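Local atomic coordinates of histone acetyltransferase HPA2 and related acetyltransferases (PDB entry 2QEC), a protein that probably transfers an acyl group, most likely acetyl from acetyl-coenzyme A, to an acceptor not yet identified. Residues M2-L7 / G143-N148; H149-A154 / N173-V178; Y160-S165 / G181-D186. The protein carries 1 engineered substitution. All blocks are in the same frame, centred on the assembly; numbering follows the deposited sequence. Where two conformers were deposited one is given.

Interaction 1 of 3, residues M2-L7 / G143-N148; sequences MSPTVL and GSALLN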
# COMPACT_ATOMS: atom_id res chain seq x y z
N MSE A 2 19.58 -24.08 17.17
CA MSE A 2 18.89 -25.21 16.46
C MSE A 2 17.41 -24.87 16.23
O MSE A 2 16.51 -25.51 16.77
CB MSE A 2 19.05 -26.53 17.25
CG MSE A 2 18.68 -27.80 16.47
SE MSE A 2 19.76 -28.11 14.82
CE MSE A 2 18.66 -27.12 13.42
N SER A 3 17.18 -23.86 15.42
CA SER A 3 15.82 -23.48 15.08
C SER A 3 15.24 -24.49 14.06
O SER A 3 15.99 -25.12 13.29
CB SER A 3 15.78 -22.06 14.53
OG SER A 3 16.67 -21.92 13.43
N PRO A 4 13.91 -24.63 14.05
CA PRO A 4 13.30 -25.58 13.12
C PRO A 4 13.66 -25.32 11.66
O PRO A 4 13.93 -24.18 11.25
CB PRO A 4 11.82 -25.39 13.36
CG PRO A 4 11.68 -24.10 14.06
CD PRO A 4 12.90 -23.93 14.85
N THR A 5 13.63 -26.38 10.87
CA THR A 5 14.02 -26.30 9.50
C THR A 5 12.76 -26.25 8.62
O THR A 5 11.78 -26.91 8.91
CB THR A 5 14.98 -27.44 9.28
OG1 THR A 5 16.16 -27.12 10.03
CG2 THR A 5 15.35 -27.63 7.86
N VAL A 6 12.79 -25.41 7.60
CA VAL A 6 11.60 -25.13 6.80
C VAL A 6 11.78 -25.62 5.38
O VAL A 6 12.77 -25.34 4.74
CB VAL A 6 11.23 -23.63 6.87
CG1 VAL A 6 9.96 -23.35 6.03
CG2 VAL A 6 10.98 -23.19 8.32
N LEU A 7 10.78 -26.36 4.89
CA LEU A 7 10.70 -26.89 3.53
C LEU A 7 9.26 -26.88 3.02
O LEU A 7 8.28 -26.79 3.81
CB LEU A 7 11.20 -28.32 3.44
CG LEU A 7 12.66 -28.59 3.84
CD1 LEU A 7 12.90 -30.07 4.01
CD2 LEU A 7 13.60 -28.08 2.80
N GLY A 143 7.75 -19.61 14.26
CA GLY A 143 7.20 -18.53 13.43
C GLY A 143 8.24 -17.73 12.68
O GLY A 143 8.06 -17.33 11.52
N SER A 144 9.35 -17.49 13.36
CA SER A 144 10.46 -16.74 12.79
C SER A 144 11.10 -17.51 11.60
O SER A 144 11.37 -16.95 10.56
CB SER A 144 11.48 -16.50 13.92
OG SER A 144 12.72 -16.00 13.46
N ALA A 145 11.33 -18.81 11.79
CA ALA A 145 11.89 -19.69 10.74
C ALA A 145 10.99 -19.70 9.52
O ALA A 145 11.45 -19.52 8.37
CB ALA A 145 12.10 -21.10 11.31
N LEU A 146 9.68 -19.77 9.75
CA LEU A 146 8.71 -19.71 8.63
C LEU A 146 8.73 -18.42 7.85
O LEU A 146 8.78 -18.42 6.63
CB LEU A 146 7.30 -20.02 9.13
CG LEU A 146 7.11 -21.49 9.53
CD1 LEU A 146 5.91 -21.64 10.38
CD2 LEU A 146 7.01 -22.38 8.31
N LEU A 147 8.69 -17.31 8.57
CA LEU A 147 8.78 -16.01 7.93
C LEU A 147 10.07 -15.76 7.17
O LEU A 147 10.03 -15.23 6.09
CB LEU A 147 8.55 -14.91 8.95
CG LEU A 147 7.03 -14.67 9.04
CD1 LEU A 147 6.68 -14.46 10.47
CD2 LEU A 147 6.69 -13.52 8.09
N ASN A 148 11.20 -16.09 7.79
CA ASN A 148 12.49 -15.98 7.13
C ASN A 148 12.57 -16.79 5.83
O ASN A 148 13.03 -16.27 4.81
CB ASN A 148 13.62 -16.33 8.11
CG ASN A 148 13.85 -15.22 9.16
OD1 ASN A 148 13.47 -14.07 8.98
ND2 ASN A 148 14.52 -15.56 10.24
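The carbonyl oxygen of P4 meets the helix through a methyl group: P4 O lies 3.6 Å from A145 CB, and no hydrogen bond passes between the two segments. The pyrrolidine ring touches the same methyl, with P4 CG 4.1 Å from A145 CB. A145 points toward P4 and V6, and its small side chain lets the N-terminal segment come close to the helix. V6 completes the contact with both its branches. With CG1 anti to the backbone N (chi1 -180°) and CG2 anti to the carbonyl carbon, one methyl is directed to L146, the other to A145. CG2 settles against the A145 backbone, 3.7 Å from A145 C, while CG1 meets L146 CD2 at 3.9 Å, the two side chains crossing at about a right angle. This is helix-on-sheet packing of the GNAT fold: strand 5-8 forms one edge of the sheet within the chain, antiparallel to 61-67, and helix 142-154 lies across one face. In this family the start of that helix usually faces the pyrophosphate of the acyl-coenzyme A. A branched valine suits an extended strand with a buried inner side. L146 reaches further in, touching D64 of strand 61-67 and V131 of strand 126-133.

Interaction 2 of 3, residues H149-A154 / N173-V178; sequences HGIARA and NRLGFV. With EDO (1,2-ethanediol), chain J.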
# COMPACT_ATOMS: atom_id res chain seq x y z
N HIS A 149 12.04 -18.00 5.84
CA HIS A 149 11.95 -18.85 4.65
C HIS A 149 11.15 -18.16 3.54
O HIS A 149 11.55 -18.07 2.37
CB HIS A 149 11.38 -20.27 5.04
CG HIS A 149 11.46 -21.27 3.92
ND1 HIS A 149 12.61 -21.97 3.65
CD2 HIS A 149 10.62 -21.51 2.89
CE1 HIS A 149 12.43 -22.69 2.56
NE2 HIS A 149 11.23 -22.43 2.07
N GLY A 150 10.02 -17.58 3.92
CA GLY A 150 9.10 -17.05 2.91
C GLY A 150 9.61 -15.75 2.39
O GLY A 150 9.40 -15.37 1.19
N ILE A 151 10.24 -15.00 3.30
CA ILE A 151 10.88 -13.72 2.88
C ILE A 151 12.02 -13.97 1.92
O ILE A 151 12.13 -13.29 0.92
CB ILE A 151 11.31 -12.90 4.07
CG1 ILE A 151 10.06 -12.40 4.79
CG2 ILE A 151 12.16 -11.62 3.62
CD1 ILE A 151 10.27 -11.97 6.18
N ALA A 152 12.85 -14.97 2.18
CA ALA A 152 13.94 -15.30 1.25
C ALA A 152 13.41 -15.73 -0.12
O ALA A 152 13.96 -15.35 -1.12
CB ALA A 152 14.82 -16.35 1.83
N ARG A 153 12.33 -16.49 -0.16
CA ARG A 153 11.70 -16.87 -1.45
C ARG A 153 11.12 -15.68 -2.21
O ARG A 153 11.19 -15.60 -3.44
CB ARG A 153 10.62 -17.92 -1.21
CG ARG A 153 9.88 -18.35 -2.48
CD ARG A 153 9.04 -19.58 -2.18
NE ARG A 153 8.15 -19.17 -1.11
CZ ARG A 153 7.75 -19.91 -0.10
NH1 ARG A 153 8.12 -21.21 0.01
NH2 ARG A 153 6.99 -19.35 0.83
N ALA A 154 10.52 -14.76 -1.48
CA ALA A 154 9.97 -13.59 -2.08
C ALA A 154 11.03 -12.65 -2.68
O ALA A 154 10.75 -11.92 -3.64
CB ALA A 154 9.13 -12.84 -1.04
N ASN A 173 7.40 -5.46 11.39
CA ASN A 173 8.14 -4.22 11.17
C ASN A 173 9.66 -4.40 11.25
O ASN A 173 10.39 -3.82 10.48
CB ASN A 173 7.66 -3.15 12.16
CG ASN A 173 8.19 -1.76 11.86
OD1 ASN A 173 8.73 -1.12 12.74
ND2 ASN A 173 7.98 -1.25 10.64
N ARG A 174 10.14 -5.20 12.19
CA ARG A 174 11.58 -5.48 12.28
C ARG A 174 12.10 -6.31 11.09
O ARG A 174 13.29 -6.27 10.77
CB ARG A 174 11.91 -6.15 13.62
CG ARG A 174 11.86 -5.15 14.81
CD ARG A 174 12.45 -5.74 16.07
NE ARG A 174 11.73 -6.94 16.49
CZ ARG A 174 10.62 -6.96 17.24
NH1 ARG A 174 10.06 -5.82 17.67
NH2 ARG A 174 10.06 -8.12 17.56
N LEU A 175 11.21 -7.05 10.42
CA LEU A 175 11.56 -7.81 9.21
C LEU A 175 11.37 -7.04 7.92
O LEU A 175 11.50 -7.61 6.84
CB LEU A 175 10.72 -9.09 9.16
CG LEU A 175 10.96 -10.03 10.33
CD1 LEU A 175 9.85 -11.08 10.39
CD2 LEU A 175 12.31 -10.69 10.19
N GLY A 176 11.11 -5.73 8.02
CA GLY A 176 10.98 -4.87 6.86
C GLY A 176 9.58 -4.54 6.37
O GLY A 176 9.44 -3.89 5.35
N PHE A 177 8.53 -5.00 7.06
CA PHE A 177 7.15 -4.56 6.75
C PHE A 177 6.84 -3.17 7.29
O PHE A 177 7.14 -2.85 8.44
CB PHE A 177 6.13 -5.54 7.32
CG PHE A 177 6.13 -6.88 6.65
CD1 PHE A 177 7.12 -7.83 6.94
CD2 PHE A 177 5.17 -7.19 5.71
CE1 PHE A 177 7.12 -9.05 6.32
CE2 PHE A 177 5.14 -8.41 5.10
CZ PHE A 177 6.15 -9.36 5.41
N VAL A 178 6.21 -2.32 6.47
CA VAL A 178 5.74 -1.02 6.95
C VAL A 178 4.20 -1.05 7.09
O VAL A 178 3.54 -1.85 6.42
CB VAL A 178 6.13 0.16 6.01
CG1 VAL A 178 7.64 0.27 5.87
CG2 VAL A 178 5.46 0.05 4.68
C1 EDO J . 11.98 -12.61 -6.67
O1 EDO J . 11.80 -13.92 -6.11
C2 EDO J . 13.42 -12.31 -6.97
O2 EDO J . 14.09 -11.65 -5.87
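I151 and L175 approach each other with their side chains at about a right angle, and CD1 is the atom of the isoleucine that does the touching. I151 CD1 lies 4.2 Å from L175 CB, with one leucine methyl, L175 CD1, hardly farther away. The same isoleucine methyl comes to the edge of the F177 ring, near the ring plane, at 4.3 Å from F177 CE1. What brings it there is an extended side chain: CG1 is anti to the carbonyl carbon (chi1 -69°) and chi2 is 161°, which pushes CD1 out from helix 142-154. Isoleucine suits this place because its longer CG1-CD1 arm reaches both L175 and F177.

The opposing surface is shaped by the end of helix 166-174. There G176, with positive phi (98°), is the C-prime residue of a Schellman motif, in which F177 N bonds to Y172 O and G176 N to N173 O. Glycine fits because at these backbone angles a side chain would press on the preceding carbonyl oxygen. N173 reinforces the turn: its ND2 donates to F177 O at 2.8 Å, nearly straight, with F177 O close to the plane of the N173 side-chain amide. L175 and F177 are presented to I151 from a loop that these bonds should keep well defined. F177 also packs on I159 and L161 of strand 159-163, which lies between the two helices in the chain, and R153 of helix 142-154 pairs with D64.

Across the contact there is neither a hydrogen bond nor a charge pair. Its cohesion must therefore come from burying hydrocarbon, with little directional preference, while the polar bonds within the turn help to hold L175 and F177 in place.

Interaction 3 of 3, residues Y160-S165 / G181-D186; sequences YLEATS and GYIPSD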
# COMPACT_ATOMS: atom_id res chain seq x y z
N TYR A 160 2.34 -8.69 1.28
CA TYR A 160 1.22 -8.19 2.11
C TYR A 160 0.86 -9.20 3.22
O TYR A 160 0.92 -10.40 3.00
CB TYR A 160 -0.00 -7.94 1.17
CG TYR A 160 -1.28 -7.48 1.85
CD1 TYR A 160 -1.48 -6.18 2.18
CD2 TYR A 160 -2.28 -8.40 2.20
CE1 TYR A 160 -2.66 -5.75 2.83
CE2 TYR A 160 -3.45 -7.99 2.85
CZ TYR A 160 -3.63 -6.63 3.13
OH TYR A 160 -4.78 -6.19 3.77
N LEU A 161 0.54 -8.70 4.41
CA LEU A 161 -0.06 -9.47 5.45
C LEU A 161 -0.96 -8.57 6.31
O LEU A 161 -0.97 -7.35 6.19
CB LEU A 161 1.02 -10.18 6.31
CG LEU A 161 2.08 -9.31 7.00
CD1 LEU A 161 1.53 -8.62 8.26
CD2 LEU A 161 3.25 -10.14 7.38
N GLU A 162 -1.73 -9.20 7.17
CA GLU A 162 -2.61 -8.50 8.12
C GLU A 162 -2.27 -8.95 9.50
O GLU A 162 -2.52 -10.11 9.82
CB GLU A 162 -4.04 -8.81 7.76
CG GLU A 162 -4.45 -8.04 6.49
CD GLU A 162 -5.67 -8.61 5.78
OE1 GLU A 162 -6.22 -9.60 6.27
OE2 GLU A 162 -6.12 -8.03 4.75
N ALA A 163 -1.67 -8.08 10.30
CA ALA A 163 -1.19 -8.49 11.64
C ALA A 163 -2.32 -8.38 12.66
O ALA A 163 -3.07 -7.41 12.67
CB ALA A 163 0.03 -7.65 12.05
N THR A 164 -2.46 -9.40 13.50
CA THR A 164 -3.58 -9.45 14.45
C THR A 164 -3.34 -8.87 15.85
O THR A 164 -4.29 -8.79 16.64
CB THR A 164 -4.05 -10.88 14.62
OG1 THR A 164 -2.93 -11.69 14.99
CG2 THR A 164 -4.66 -11.40 13.31
N SER A 165 -2.08 -8.51 16.15
CA SER A 165 -1.73 -7.76 17.37
C SER A 165 -0.60 -6.75 17.11
O SER A 165 0.10 -6.83 16.09
CB SER A 165 -1.31 -8.72 18.48
OG SER A 165 -0.14 -9.44 18.14
N GLY A 181 -2.37 0.32 7.31
CA GLY A 181 -3.37 0.88 8.25
C GLY A 181 -4.26 -0.23 8.76
O GLY A 181 -4.05 -1.39 8.44
N TYR A 182 -5.24 0.13 9.58
CA TYR A 182 -6.15 -0.86 10.17
C TYR A 182 -7.32 -1.14 9.24
O TYR A 182 -7.85 -0.23 8.60
CB TYR A 182 -6.63 -0.41 11.56
CG TYR A 182 -5.54 -0.50 12.59
CD1 TYR A 182 -5.30 -1.70 13.26
CD2 TYR A 182 -4.74 0.61 12.88
CE1 TYR A 182 -4.29 -1.78 14.21
CE2 TYR A 182 -3.74 0.54 13.83
CZ TYR A 182 -3.52 -0.64 14.48
OH TYR A 182 -2.51 -0.71 15.41
N ILE A 183 -7.68 -2.41 9.12
CA ILE A 183 -8.85 -2.82 8.35
C ILE A 183 -10.06 -2.83 9.29
O ILE A 183 -10.02 -3.45 10.36
CB ILE A 183 -8.64 -4.24 7.72
CG1 ILE A 183 -7.54 -4.18 6.67
CG2 ILE A 183 -9.98 -4.81 7.19
CD1 ILE A 183 -7.00 -5.50 6.28
N PRO A 184 -11.15 -2.13 8.90
CA PRO A 184 -12.33 -2.13 9.76
C PRO A 184 -12.91 -3.53 9.93
O PRO A 184 -13.03 -4.24 8.94
CB PRO A 184 -13.33 -1.24 9.02
CG PRO A 184 -12.57 -0.52 8.00
CD PRO A 184 -11.34 -1.32 7.69
N SER A 185 -13.25 -3.89 11.17
CA SER A 185 -13.88 -5.18 11.47
C SER A 185 -15.33 -4.94 11.85
O SER A 185 -15.61 -4.00 12.58
CB SER A 185 -13.15 -5.90 12.62
OG SER A 185 -13.28 -5.21 13.86
N ASP A 186 -16.25 -5.75 11.35
CA ASP A 186 -17.59 -5.79 11.92
C ASP A 186 -17.61 -6.97 12.86
O ASP A 186 -16.77 -7.87 12.75
CB ASP A 186 -18.68 -5.94 10.85
CG ASP A 186 -19.99 -5.29 11.27
OD1 ASP A 186 -20.11 -4.05 11.12
OD2 ASP A 186 -20.90 -6.02 11.76
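At the edge of the Y160 ring, in its plane, lies E162 OE2, which accepts a very short hydrogen bond of 2.5 Å from Y160 OH. The H120 ring meets the tyrosine with the planes inclined at about 35°. I183 points its CD1 methyl at the linked pair: it lies 3.4 Å from E162 CD, above the carboxylate plane but off its centre, and 3.4 Å from Y160 OH. The still closer approach to E162 OE2 is too short to be relied on. I183 and Y160 come from opposite directions, whereas I183 and E162 cross at about a right angle. E162 is extended beyond CG (chi2 160°), which carries its carboxylate out to the tyrosine hydroxyl two residues back along the strand.

The backbones are not paired here. In the far half of the GNAT sheet, strand 192-197 runs between 159-163 and 178-183 and is antiparallel to both, so the side chains reach over an intervening strand. E192 of that strand brings a like charge close to E162 OE1. Tyrosine suits the place, being long and rigid with a hydroxyl at its far end, and the unbranched CG1-CD1 arm of I183 can meet it. F119 packs on both Y160 and I183, and F123 of the second subunit also touches I183. Beyond the strand, S165 is the N-cap of helix 166-174, its OG bonded to A168 N.

From the N terminus, interaction 1 spans the longest stretch, bringing edge strand 5-8 onto helix 142-154 after 135 intervening residues. It has closed before the others begin, and interaction 2 starts in the very next residues of the same helix; V6 touches H149, so the two are physically continuous. Interactions 2 and 3 cross: 160-165 opens the third contact before 173-178 closes the second, and 181-186 then closes the third. F177 meets L161 where they join. Together they run from one edge strand, along a helix and the end of the next, to the other edge strand, and the last two also reach the second subunit.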